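Local coordinates for protein DNA endonuclease I-CeuI (Chlamydomonas eugametos, PDB 2EX5) that recognises a degenerate 17-19 bp DNA sequence as a homodimeric LAGLIDADG homing endonuclease and makes a staggered cut 5 bp downstream of its intron's insertion site, at residues L99-H111 against V120-V133. The protein carries 1 engineered substitution. Residues are numbered along the deposited sequence; the frame is centred on the assembly and turned at random.
Sequences LALEVFKTGRIRH and VLTIDNRQSLEEKV. With nucleotides of chain A.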
ATOM      1  N   LEU C  99     -14.024   3.393   5.719  1.00 24.42           N
ATOM      2  CA  LEU C  99     -14.165   4.482   4.732  1.00 26.29           C
ATOM      3  C   LEU C  99     -14.520   3.959   3.338  1.00 26.70           C
ATOM      4  O   LEU C  99     -15.517   4.422   2.763  1.00 26.60           O
ATOM      5  CB  LEU C  99     -12.903   5.331   4.682  1.00 24.94           C
ATOM      6  CG  LEU C  99     -12.757   6.811   4.393  1.00 27.81           C
ATOM      7  CD1 LEU C  99     -11.495   7.016   3.524  1.00 25.17           C
ATOM      8  CD2 LEU C  99     -14.077   7.571   3.845  1.00 25.23           C
ATOM      9  N   ALA C 100     -13.753   2.990   2.756  1.00 27.32           N
ATOM     10  CA  ALA C 100     -14.191   2.415   1.444  1.00 24.86           C
ATOM     11  C   ALA C 100     -15.654   1.943   1.390  1.00 24.92           C
ATOM     12  O   ALA C 100     -16.399   2.249   0.446  1.00 22.74           O
ATOM     13  CB  ALA C 100     -13.276   1.251   1.042  1.00 23.10           C
ATOM     14  N   LEU C 101     -16.049   1.141   2.385  1.00 27.35           N
ATOM     15  CA  LEU C 101     -17.452   0.632   2.548  1.00 31.00           C
ATOM     16  C   LEU C 101     -18.441   1.789   2.498  1.00 32.48           C
ATOM     17  O   LEU C 101     -19.425   1.842   1.723  1.00 34.28           O
ATOM     18  CB  LEU C 101     -17.490  -0.046   3.910  1.00 30.72           C
ATOM     19  CG  LEU C 101     -18.064  -1.442   4.169  1.00 35.17           C
ATOM     20  CD1 LEU C 101     -17.718  -2.506   3.061  1.00 33.93           C
ATOM     21  CD2 LEU C 101     -17.710  -1.926   5.558  1.00 32.21           C
ATOM     22  N   GLU C 102     -18.088   2.799   3.299  1.00 35.14           N
ATOM     23  CA  GLU C 102     -18.879   4.023   3.393  1.00 35.48           C
ATOM     24  C   GLU C 102     -18.936   4.734   2.031  1.00 35.15           C
ATOM     25  O   GLU C 102     -20.025   5.081   1.606  1.00 35.58           O
ATOM     26  CB  GLU C 102     -18.404   4.865   4.587  1.00 35.96           C
ATOM     27  CG  GLU C 102     -19.292   5.995   4.891  1.00 39.80           C
ATOM     28  CD  GLU C 102     -20.338   5.713   5.927  1.00 38.02           C
ATOM     29  OE1 GLU C 102     -21.518   5.666   5.558  1.00 41.06           O
ATOM     30  OE2 GLU C 102     -20.008   5.539   7.077  1.00 35.80           O
ATOM     31  N   VAL C 103     -17.812   4.864   1.297  1.00 33.64           N
ATOM     32  CA  VAL C 103     -17.904   5.433  -0.053  1.00 32.97           C
ATOM     33  C   VAL C 103     -18.495   4.570  -1.143  1.00 34.31           C
ATOM     34  O   VAL C 103     -19.172   5.113  -2.046  1.00 34.75           O
ATOM     35  CB  VAL C 103     -16.610   6.234  -0.600  1.00 34.57           C
ATOM     36  CG1 VAL C 103     -15.429   6.012   0.177  1.00 36.24           C
ATOM     37  CG2 VAL C 103     -16.418   6.105  -2.091  1.00 30.67           C
ATOM     38  N   PHE C 104     -18.250   3.244  -1.140  1.00 31.79           N
ATOM     39  CA  PHE C 104     -18.951   2.507  -2.174  1.00 30.74           C
ATOM     40  C   PHE C 104     -20.396   2.207  -1.828  1.00 30.29           C
ATOM     41  O   PHE C 104     -21.113   1.816  -2.702  1.00 30.86           O
ATOM     42  CB  PHE C 104     -18.204   1.200  -2.632  1.00 28.53           C
ATOM     43  CG  PHE C 104     -16.768   1.414  -3.039  1.00 28.12           C
ATOM     44  CD1 PHE C 104     -15.740   0.948  -2.227  1.00 27.60           C
ATOM     45  CD2 PHE C 104     -16.432   2.087  -4.209  1.00 28.56           C
ATOM     46  CE1 PHE C 104     -14.392   1.113  -2.599  1.00 28.11           C
ATOM     47  CE2 PHE C 104     -15.038   2.257  -4.598  1.00 28.26           C
ATOM     48  CZ  PHE C 104     -14.050   1.714  -3.772  1.00 29.13           C
ATOM     49  N   LYS C 105     -20.807   2.286  -0.568  1.00 30.49           N
ATOM     50  CA  LYS C 105     -22.196   1.842  -0.194  1.00 31.18           C
ATOM     51  C   LYS C 105     -22.524   0.344  -0.354  1.00 31.41           C
ATOM     52  O   LYS C 105     -23.700  -0.026  -0.387  1.00 31.91           O
ATOM     53  CB  LYS C 105     -23.284   2.725  -0.858  1.00 32.16           C
ATOM     54  CG  LYS C 105     -23.393   4.152  -0.283  1.00 33.99           C
ATOM     55  CD  LYS C 105     -23.029   4.147   1.196  1.00 38.65           C
ATOM     56  CE  LYS C 105     -23.214   5.575   1.922  1.00 42.36           C
ATOM     57  NZ  LYS C 105     -22.732   5.525   3.406  1.00 40.59           N
ATOM     58  N   THR C 106     -21.481  -0.515  -0.442  1.00 30.12           N
ATOM     59  CA  THR C 106     -21.616  -1.955  -0.706  1.00 29.26           C
ATOM     60  C   THR C 106     -20.186  -2.545  -0.412  1.00 28.65           C
ATOM     61  O   THR C 106     -19.242  -1.782  -0.174  1.00 29.84           O
ATOM     62  CB  THR C 106     -22.166  -2.271  -2.117  1.00 29.19           C
ATOM     63  OG1 THR C 106     -22.696  -3.618  -2.154  1.00 30.75           O
ATOM     64  CG2 THR C 106     -21.079  -2.067  -3.238  1.00 27.18           C
ATOM     65  N   GLY C 107     -20.068  -3.875  -0.386  1.00 29.91           N
ATOM     66  CA  GLY C 107     -18.856  -4.557  -0.026  1.00 28.96           C
ATOM     67  C   GLY C 107     -19.134  -5.233   1.261  1.00 29.53           C
ATOM     68  O   GLY C 107     -20.187  -5.033   1.897  1.00 30.70           O
ATOM     69  N   ARG C 108     -18.182  -6.106   1.605  1.00 29.37           N
ATOM     70  CA  ARG C 108     -18.190  -6.929   2.762  1.00 29.58           C
ATOM     71  C   ARG C 108     -16.764  -6.968   3.209  1.00 29.23           C
ATOM     72  O   ARG C 108     -15.908  -7.159   2.382  1.00 28.68           O
ATOM     73  CB  ARG C 108     -18.676  -8.323   2.402  1.00 30.14           C
ATOM     74  CG  ARG C 108     -20.159  -8.410   1.981  1.00 31.03           C
ATOM     75  CD  ARG C 108     -21.136  -8.106   3.202  1.00 32.52           C
ATOM     76  NE  ARG C 108     -22.551  -8.292   2.789  1.00 28.57           N
ATOM     77  CZ  ARG C 108     -23.323  -7.357   2.234  1.00 30.84           C
ATOM     78  NH1 ARG C 108     -24.552  -7.711   1.837  1.00 29.82           N
ATOM     79  NH2 ARG C 108     -22.887  -6.089   2.054  1.00 30.42           N
ATOM     80  N   ILE C 109     -16.562  -6.786   4.530  1.00 27.93           N
ATOM     81  CA  ILE C 109     -15.330  -7.008   5.246  1.00 27.65           C
ATOM     82  C   ILE C 109     -15.286  -8.368   5.946  1.00 30.57           C
ATOM     83  O   ILE C 109     -16.176  -8.749   6.744  1.00 29.72           O
ATOM     84  CB  ILE C 109     -15.060  -5.894   6.254  1.00 27.77           C
ATOM     85  CG1 ILE C 109     -14.848  -4.558   5.493  1.00 25.67           C
ATOM     86  CG2 ILE C 109     -13.901  -6.246   7.136  1.00 28.84           C
ATOM     87  CD1 ILE C 109     -14.647  -3.363   6.341  1.00 27.86           C
ATOM     88  N   ARG C 110     -14.235  -9.138   5.651  1.00 31.23           N
ATOM     89  CA  ARG C 110     -14.148 -10.442   6.222  1.00 32.52           C
ATOM     90  C   ARG C 110     -12.702 -10.659   6.645  1.00 33.24           C
ATOM     91  O   ARG C 110     -11.826  -9.953   6.166  1.00 33.74           O
ATOM     92  CB  ARG C 110     -14.647 -11.486   5.230  1.00 32.44           C
ATOM     93  CG  ARG C 110     -15.993 -11.175   4.566  1.00 34.90           C
ATOM     94  CD  ARG C 110     -16.690 -12.525   3.969  1.00 36.78           C
ATOM     95  NE  ARG C 110     -17.830 -12.360   3.031  1.00 38.92           N
ATOM     96  CZ  ARG C 110     -17.756 -11.810   1.800  1.00 40.85           C
ATOM     97  NH1 ARG C 110     -18.832 -11.714   0.991  1.00 41.74           N
ATOM     98  NH2 ARG C 110     -16.602 -11.329   1.365  1.00 40.89           N
ATOM     99  N   HIS C 111     -12.448 -11.603   7.553  1.00 32.01           N
ATOM    100  CA  HIS C 111     -11.124 -12.006   7.922  1.00 32.51           C
ATOM    101  C   HIS C 111     -10.466 -12.766   6.749  1.00 33.27           C
ATOM    102  O   HIS C 111     -11.068 -13.665   6.136  1.00 33.53           O
ATOM    103  CB  HIS C 111     -11.171 -12.878   9.195  1.00 34.09           C
ATOM    104  CG  HIS C 111      -9.852 -13.474   9.587  1.00 36.65           C
ATOM    105  ND1 HIS C 111      -9.604 -14.833   9.529  1.00 39.34           N
ATOM    106  CD2 HIS C 111      -8.687 -12.899   9.984  1.00 36.79           C
ATOM    107  CE1 HIS C 111      -8.363 -15.070   9.925  1.00 39.23           C
ATOM    108  NE2 HIS C 111      -7.789 -13.909  10.218  1.00 39.24           N
ATOM    109  N   VAL C 120     -10.155  -8.239   4.605  1.00 21.66           N
ATOM    110  CA  VAL C 120     -10.207  -8.031   3.182  1.00 22.07           C
ATOM    111  C   VAL C 120     -11.552  -7.472   2.980  1.00 23.90           C
ATOM    112  O   VAL C 120     -12.505  -7.996   3.523  1.00 28.07           O
ATOM    113  CB  VAL C 120     -10.041  -9.329   2.341  1.00 20.38           C
ATOM    114  CG1 VAL C 120     -10.125  -9.027   0.842  1.00 20.00           C
ATOM    115  CG2 VAL C 120      -8.725  -9.878   2.592  1.00 22.42           C
ATOM    116  N   LEU C 121     -11.671  -6.404   2.196  1.00 23.04           N
ATOM    117  CA  LEU C 121     -12.939  -5.945   1.736  1.00 21.54           C
ATOM    118  C   LEU C 121     -13.080  -6.329   0.260  1.00 19.94           C
ATOM    119  O   LEU C 121     -12.183  -6.076  -0.544  1.00 20.63           O
ATOM    120  CB  LEU C 121     -13.020  -4.404   2.008  1.00 22.47           C
ATOM    121  CG  LEU C 121     -13.958  -3.464   1.211  1.00 22.80           C
ATOM    122  CD1 LEU C 121     -15.264  -3.945   0.949  1.00 25.11           C
ATOM    123  CD2 LEU C 121     -14.092  -2.227   1.989  1.00 24.31           C
ATOM    124  N   THR C 122     -14.188  -6.945  -0.096  1.00 20.96           N
ATOM    125  CA  THR C 122     -14.472  -7.483  -1.484  1.00 21.97           C
ATOM    126  C   THR C 122     -15.732  -6.944  -2.099  1.00 22.47           C
ATOM    127  O   THR C 122     -16.776  -6.865  -1.433  1.00 22.30           O
ATOM    128  CB  THR C 122     -14.563  -9.087  -1.443  1.00 21.07           C
ATOM    129  OG1 THR C 122     -13.366  -9.616  -0.791  1.00 22.16           O
ATOM    130  CG2 THR C 122     -14.589  -9.733  -2.812  1.00 22.69           C
ATOM    131  N   ILE C 123     -15.652  -6.558  -3.351  1.00 23.14           N
ATOM    132  CA  ILE C 123     -16.810  -6.381  -4.181  1.00 22.78           C
ATOM    133  C   ILE C 123     -16.656  -7.191  -5.442  1.00 24.71           C
ATOM    134  O   ILE C 123     -15.725  -6.920  -6.261  1.00 24.76           O
ATOM    135  CB  ILE C 123     -16.953  -4.873  -4.567  1.00 22.12           C
ATOM    136  CG1 ILE C 123     -17.243  -4.020  -3.244  1.00 23.72           C
ATOM    137  CG2 ILE C 123     -18.020  -4.760  -5.711  1.00 18.66           C
ATOM    138  CD1 ILE C 123     -16.965  -2.502  -3.258  1.00 19.70           C
ATOM    139  N   ASP C 124     -17.574  -8.147  -5.643  1.00 28.13           N
ATOM    140  CA  ASP C 124     -17.647  -9.040  -6.828  1.00 28.37           C
ATOM    141  C   ASP C 124     -18.927  -8.906  -7.660  1.00 29.44           C
ATOM    142  O   ASP C 124     -18.980  -9.336  -8.817  1.00 28.52           O
ATOM    143  CB  ASP C 124     -17.467 -10.507  -6.390  1.00 29.58           C
ATOM    144  CG  ASP C 124     -18.550 -10.988  -5.427  1.00 31.50           C
ATOM    145  OD1 ASP C 124     -19.742 -11.035  -5.764  1.00 32.58           O
ATOM    146  OD2 ASP C 124     -18.180 -11.442  -4.330  1.00 37.52           O
ATOM    147  N   ASN C 125     -19.969  -8.275  -7.105  1.00 29.05           N
ATOM    148  CA  ASN C 125     -21.202  -8.085  -7.831  1.00 29.00           C
ATOM    149  C   ASN C 125     -20.898  -7.187  -9.002  1.00 27.97           C
ATOM    150  O   ASN C 125     -20.320  -6.134  -8.857  1.00 26.06           O
ATOM    151  CB  ASN C 125     -22.291  -7.463  -6.952  1.00 31.13           C
ATOM    152  CG  ASN C 125     -23.544  -7.116  -7.757  1.00 31.50           C
ATOM    153  OD1 ASN C 125     -24.450  -7.886  -7.823  1.00 37.06           O
ATOM    154  ND2 ASN C 125     -23.566  -5.965  -8.384  1.00 33.83           N
ATOM    155  N   ARG C 126     -21.251  -7.629 -10.200  1.00 29.64           N
ATOM    156  CA  ARG C 126     -20.791  -6.945 -11.391  1.00 30.56           C
ATOM    157  C   ARG C 126     -21.459  -5.599 -11.556  1.00 30.69           C
ATOM    158  O   ARG C 126     -20.798  -4.722 -12.099  1.00 31.18           O
ATOM    159  CB  ARG C 126     -20.920  -7.827 -12.633  1.00 32.81           C
ATOM    160  CG  ARG C 126     -19.691  -8.805 -12.758  1.00 33.77           C
ATOM    161  CD  ARG C 126     -19.984 -10.000 -13.573  1.00 37.86           C
ATOM    162  NE  ARG C 126     -20.840  -9.612 -14.685  1.00 40.80           N
ATOM    163  CZ  ARG C 126     -21.398 -10.471 -15.518  1.00 41.48           C
ATOM    164  NH1 ARG C 126     -22.254 -10.064 -16.447  1.00 39.45           N
ATOM    165  NH2 ARG C 126     -21.097 -11.754 -15.398  1.00 45.09           N
ATOM    166  N   GLN C 127     -22.694  -5.388 -11.043  1.00 31.18           N
ATOM    167  CA  GLN C 127     -23.342  -4.050 -11.189  1.00 33.53           C
ATOM    168  C   GLN C 127     -22.613  -3.092 -10.293  1.00 30.90           C
ATOM    169  O   GLN C 127     -22.272  -2.004 -10.713  1.00 32.38           O
ATOM    170  CB  GLN C 127     -24.792  -3.925 -10.675  1.00 37.15           C
ATOM    171  CG  GLN C 127     -25.898  -4.866 -10.994  1.00 43.92           C
ATOM    172  CD  GLN C 127     -27.248  -4.340 -10.301  1.00 48.73           C
ATOM    173  OE1 GLN C 127     -28.273  -4.208 -10.971  1.00 50.04           O
ATOM    174  NE2 GLN C 127     -27.197  -4.019  -8.945  1.00 49.82           N
ATOM    175  N   SER C 128     -22.422  -3.452  -9.037  1.00 29.61           N
ATOM    176  CA  SER C 128     -21.578  -2.656  -8.115  1.00 29.94           C
ATOM    177  C   SER C 128     -20.203  -2.236  -8.692  1.00 30.62           C
ATOM    178  O   SER C 128     -19.716  -1.166  -8.462  1.00 31.31           O
ATOM    179  CB  SER C 128     -21.299  -3.446  -6.868  1.00 28.71           C
ATOM    180  OG  SER C 128     -22.455  -3.942  -6.296  1.00 31.38           O
ATOM    181  N   LEU C 129     -19.533  -3.164  -9.336  1.00 30.64           N
ATOM    182  CA  LEU C 129     -18.200  -2.976  -9.876  1.00 31.11           C
ATOM    183  C   LEU C 129     -18.291  -1.914 -10.972  1.00 32.39           C
ATOM    184  O   LEU C 129     -17.523  -0.957 -11.043  1.00 34.32           O
ATOM    185  CB  LEU C 129     -17.762  -4.390 -10.425  1.00 29.28           C
ATOM    186  CG  LEU C 129     -16.652  -5.269  -9.827  1.00 28.57           C
ATOM    187  CD1 LEU C 129     -16.065  -4.879  -8.445  1.00 28.65           C
ATOM    188  CD2 LEU C 129     -16.699  -6.731 -10.147  1.00 26.54           C
ATOM    189  N   GLU C 130     -19.266  -2.070 -11.842  1.00 33.55           N
ATOM    190  CA  GLU C 130     -19.612  -1.035 -12.812  1.00 35.94           C
ATOM    191  C   GLU C 130     -20.180   0.317 -12.375  1.00 35.33           C
ATOM    192  O   GLU C 130     -19.900   1.374 -12.983  1.00 33.71           O
ATOM    193  CB  GLU C 130     -20.728  -1.653 -13.593  1.00 39.89           C
ATOM    194  CG  GLU C 130     -20.329  -1.934 -14.900  1.00 45.68           C
ATOM    195  CD  GLU C 130     -21.514  -2.417 -15.653  1.00 48.80           C
ATOM    196  OE1 GLU C 130     -21.753  -3.675 -15.584  1.00 49.74           O
ATOM    197  OE2 GLU C 130     -22.161  -1.503 -16.259  1.00 50.56           O
ATOM    198  N   GLU C 131     -21.050   0.290 -11.376  1.00 35.87           N
ATOM    199  CA  GLU C 131     -21.795   1.536 -10.995  1.00 37.44           C
ATOM    200  C   GLU C 131     -21.066   2.272  -9.893  1.00 37.42           C
ATOM    201  O   GLU C 131     -21.147   3.507  -9.716  1.00 39.04           O
ATOM    202  CB  GLU C 131     -23.246   1.173 -10.598  1.00 38.85           C
ATOM    203  CG  GLU C 131     -23.967   0.456 -11.747  1.00 39.79           C
ATOM    204  CD  GLU C 131     -25.418   0.103 -11.456  1.00 42.54           C
ATOM    205  OE1 GLU C 131     -25.864   0.066 -10.281  1.00 43.40           O
ATOM    206  OE2 GLU C 131     -26.121  -0.155 -12.457  1.00 44.84           O
ATOM    207  N   LYS C 132     -20.305   1.512  -9.137  1.00 36.22           N
ATOM    208  CA  LYS C 132     -19.623   2.081  -7.955  1.00 33.65           C
ATOM    209  C   LYS C 132     -18.123   2.076  -8.075  1.00 31.50           C
ATOM    210  O   LYS C 132     -17.509   3.127  -7.969  1.00 27.75           O
ATOM    211  CB  LYS C 132     -20.113   1.344  -6.738  1.00 35.51           C
ATOM    212  CG  LYS C 132     -21.552   1.739  -6.466  1.00 40.33           C
ATOM    213  CD  LYS C 132     -22.267   0.698  -5.634  1.00 44.15           C
ATOM    214  CE  LYS C 132     -23.305   1.507  -4.706  1.00 46.02           C
ATOM    215  NZ  LYS C 132     -23.593   2.839  -5.457  1.00 44.59           N
ATOM    216  N   VAL C 133     -17.507   0.892  -8.280  1.00 28.73           N
ATOM    217  CA  VAL C 133     -16.062   0.841  -8.207  1.00 27.32           C
ATOM    218  C   VAL C 133     -15.317   1.562  -9.374  1.00 26.63           C
ATOM    219  O   VAL C 133     -14.485   2.415  -9.205  1.00 27.73           O
ATOM    220  CB  VAL C 133     -15.590  -0.649  -7.953  1.00 27.73           C
ATOM    221  CG1 VAL C 133     -14.053  -0.687  -7.964  1.00 22.26           C
ATOM    222  CG2 VAL C 133     -16.229  -1.226  -6.635  1.00 23.79           C
TER
ATOM    223  P    DC A   7     -21.819 -13.930   1.868  1.00 47.80           P
ATOM    224  OP1  DC A   7     -22.254 -14.516   3.158  1.00 47.63           O
ATOM    225  OP2  DC A   7     -21.824 -12.431   1.659  1.00 46.78           O
ATOM    226  O5'  DC A   7     -20.401 -14.737   1.781  1.00 49.00           O
ATOM    227  C5'  DC A   7     -20.451 -16.198   2.089  1.00 48.32           C
ATOM    228  C4'  DC A   7     -19.085 -16.850   2.030  1.00 48.67           C
ATOM    229  O4'  DC A   7     -18.814 -17.096   0.621  1.00 46.57           O
ATOM    230  C3'  DC A   7     -17.929 -15.998   2.552  1.00 49.31           C
ATOM    231  O3'  DC A   7     -16.946 -16.780   3.098  1.00 51.88           O
ATOM    232  C2'  DC A   7     -17.268 -15.435   1.298  1.00 48.01           C
ATOM    233  C1'  DC A   7     -17.498 -16.654   0.380  1.00 45.65           C
ATOM    234  N1   DC A   7     -17.081 -16.324  -0.991  1.00 42.99           N
ATOM    235  C2   DC A   7     -16.514 -17.296  -1.839  1.00 42.36           C
ATOM    236  O2   DC A   7     -16.491 -18.459  -1.458  1.00 41.41           O
ATOM    237  N3   DC A   7     -16.062 -16.936  -3.061  1.00 40.86           N
ATOM    238  C4   DC A   7     -16.154 -15.693  -3.426  1.00 41.32           C
ATOM    239  N4   DC A   7     -15.790 -15.341  -4.643  1.00 42.66           N
ATOM    240  C5   DC A   7     -16.741 -14.727  -2.590  1.00 43.07           C
ATOM    241  C6   DC A   7     -17.202 -15.063  -1.400  1.00 41.97           C
ATOM    242  P    DA A   5     -23.129 -11.141 -10.269  1.00 43.94           P
ATOM    243  OP1  DA A   5     -24.110 -10.436 -11.136  1.00 41.69           O
ATOM    244  OP2  DA A   5     -21.696 -10.804 -10.393  1.00 43.00           O
ATOM    245  O5'  DA A   5     -23.639 -11.143  -8.748  1.00 40.17           O
ATOM    246  C5'  DA A   5     -24.848 -11.827  -8.575  1.00 39.29           C
ATOM    247  C4'  DA A   5     -24.996 -12.319  -7.165  1.00 41.48           C
ATOM    248  O4'  DA A   5     -24.587 -13.701  -7.222  1.00 41.46           O
ATOM    249  C3'  DA A   5     -24.206 -11.691  -6.008  1.00 41.95           C
ATOM    250  O3'  DA A   5     -24.983 -11.691  -4.813  1.00 42.79           O
ATOM    251  C2'  DA A   5     -23.020 -12.661  -5.794  1.00 42.15           C
ATOM    252  C1'  DA A   5     -23.626 -13.995  -6.194  1.00 40.94           C
ATOM    253  N9   DA A   5     -22.756 -14.990  -6.824  1.00 38.85           N
ATOM    254  C8   DA A   5     -22.109 -14.891  -8.042  1.00 38.00           C
ATOM    255  N7   DA A   5     -21.513 -16.025  -8.367  1.00 35.55           N
ATOM    256  C5   DA A   5     -21.785 -16.915  -7.348  1.00 34.75           C
ATOM    257  C6   DA A   5     -21.344 -18.257  -7.105  1.00 31.73           C
ATOM    258  N6   DA A   5     -20.544 -18.969  -7.948  1.00 30.43           N
ATOM    259  N1   DA A   5     -21.828 -18.808  -5.995  1.00 31.22           N
ATOM    260  C2   DA A   5     -22.585 -18.081  -5.134  1.00 32.40           C
ATOM    261  N3   DA A   5     -23.028 -16.821  -5.216  1.00 30.50           N
ATOM    262  C4   DA A   5     -22.583 -16.283  -6.370  1.00 35.48           C
ATOM    263  P    DT A   4     -23.849 -14.445 -15.980  1.00 43.35           P
ATOM    264  OP1  DT A   4     -24.399 -13.268 -16.646  1.00 43.66           O
ATOM    265  OP2  DT A   4     -22.517 -15.014 -16.266  1.00 44.57           O
ATOM    266  O5'  DT A   4     -23.759 -14.103 -14.421  1.00 41.60           O
ATOM    267  C5'  DT A   4     -24.925 -13.662 -13.745  1.00 40.17           C
ATOM    268  C4'  DT A   4     -24.660 -13.781 -12.276  1.00 40.76           C
ATOM    269  O4'  DT A   4     -24.895 -15.148 -11.826  1.00 40.18           O
ATOM    270  C3'  DT A   4     -23.237 -13.386 -11.875  1.00 41.24           C
ATOM    271  O3'  DT A   4     -23.160 -12.726 -10.613  1.00 43.39           O
ATOM    272  C2'  DT A   4     -22.665 -14.764 -11.587  1.00 43.04           C
ATOM    273  C1'  DT A   4     -23.870 -15.394 -10.923  1.00 41.06           C
ATOM    274  N1   DT A   4     -23.643 -16.816 -10.729  1.00 42.70           N
ATOM    275  C2   DT A   4     -24.136 -17.424  -9.560  1.00 42.55           C
ATOM    276  O2   DT A   4     -24.746 -16.910  -8.661  1.00 43.76           O
ATOM    277  N3   DT A   4     -23.856 -18.730  -9.387  1.00 43.41           N
ATOM    278  C4   DT A   4     -23.154 -19.494 -10.264  1.00 43.17           C
ATOM    279  O4   DT A   4     -23.036 -20.695  -9.996  1.00 43.78           O
ATOM    280  C5   DT A   4     -22.654 -18.845 -11.485  1.00 43.24           C
ATOM    281  C7   DT A   4     -22.086 -19.746 -12.603  1.00 42.95           C
ATOM    282  C6   DT A   4     -22.912 -17.525 -11.669  1.00 41.48           C
TER
HETATM  283  O   HOH W   1     -22.394  -5.289  -4.270  1.00 28.95           O
HETATM  284  O   HOH W   2     -14.237  -9.927   1.686  1.00 18.47           O
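R110 leaves the backbone with CG anti to the carbonyl carbon (chi1 -48°) and stays extended to NE, crossing T122 at about a right angle, NH2 4.1 Å from T122 CB; L121, its CG anti to the backbone N (chi1 156°), sends CD1 against L101 CD1 (3.5 Å) and CD2 against A100 CB on the sheet's other face, packing helix 94-104 on the hairpin. The R110 guanidinium lies between R108 CB, over the centre of one face, and C2' of DC7 of chain A on the other; NH1 donates in plane to DC7 OP2 (3.1 Å, 166°). A water joins T122 OG1 to V120 O and, weakly, to R110 NH2. R110 and V120 form an antiparallel hydrogen-bonded pair (R110 N to V120 O 3.0 Å) in the DNA-binding sheet of the LAGLIDADG fold. I123 CD1 comes within 3.8 Å of F104 CD1, oblique to the ring, while V133 CG2 covers one ring face near its rim. An alanine in place of R110 would probably leave the phosphate of DC7 of chain A without this charged donor. R126 N, a backbone amide, hydrogen-bonds to OP2 of DA5 of chain A (3.2 Å). One side of the hairpin is thus apolar, packed on helices, while DNA-contacting R110 meets the phosphates from the other.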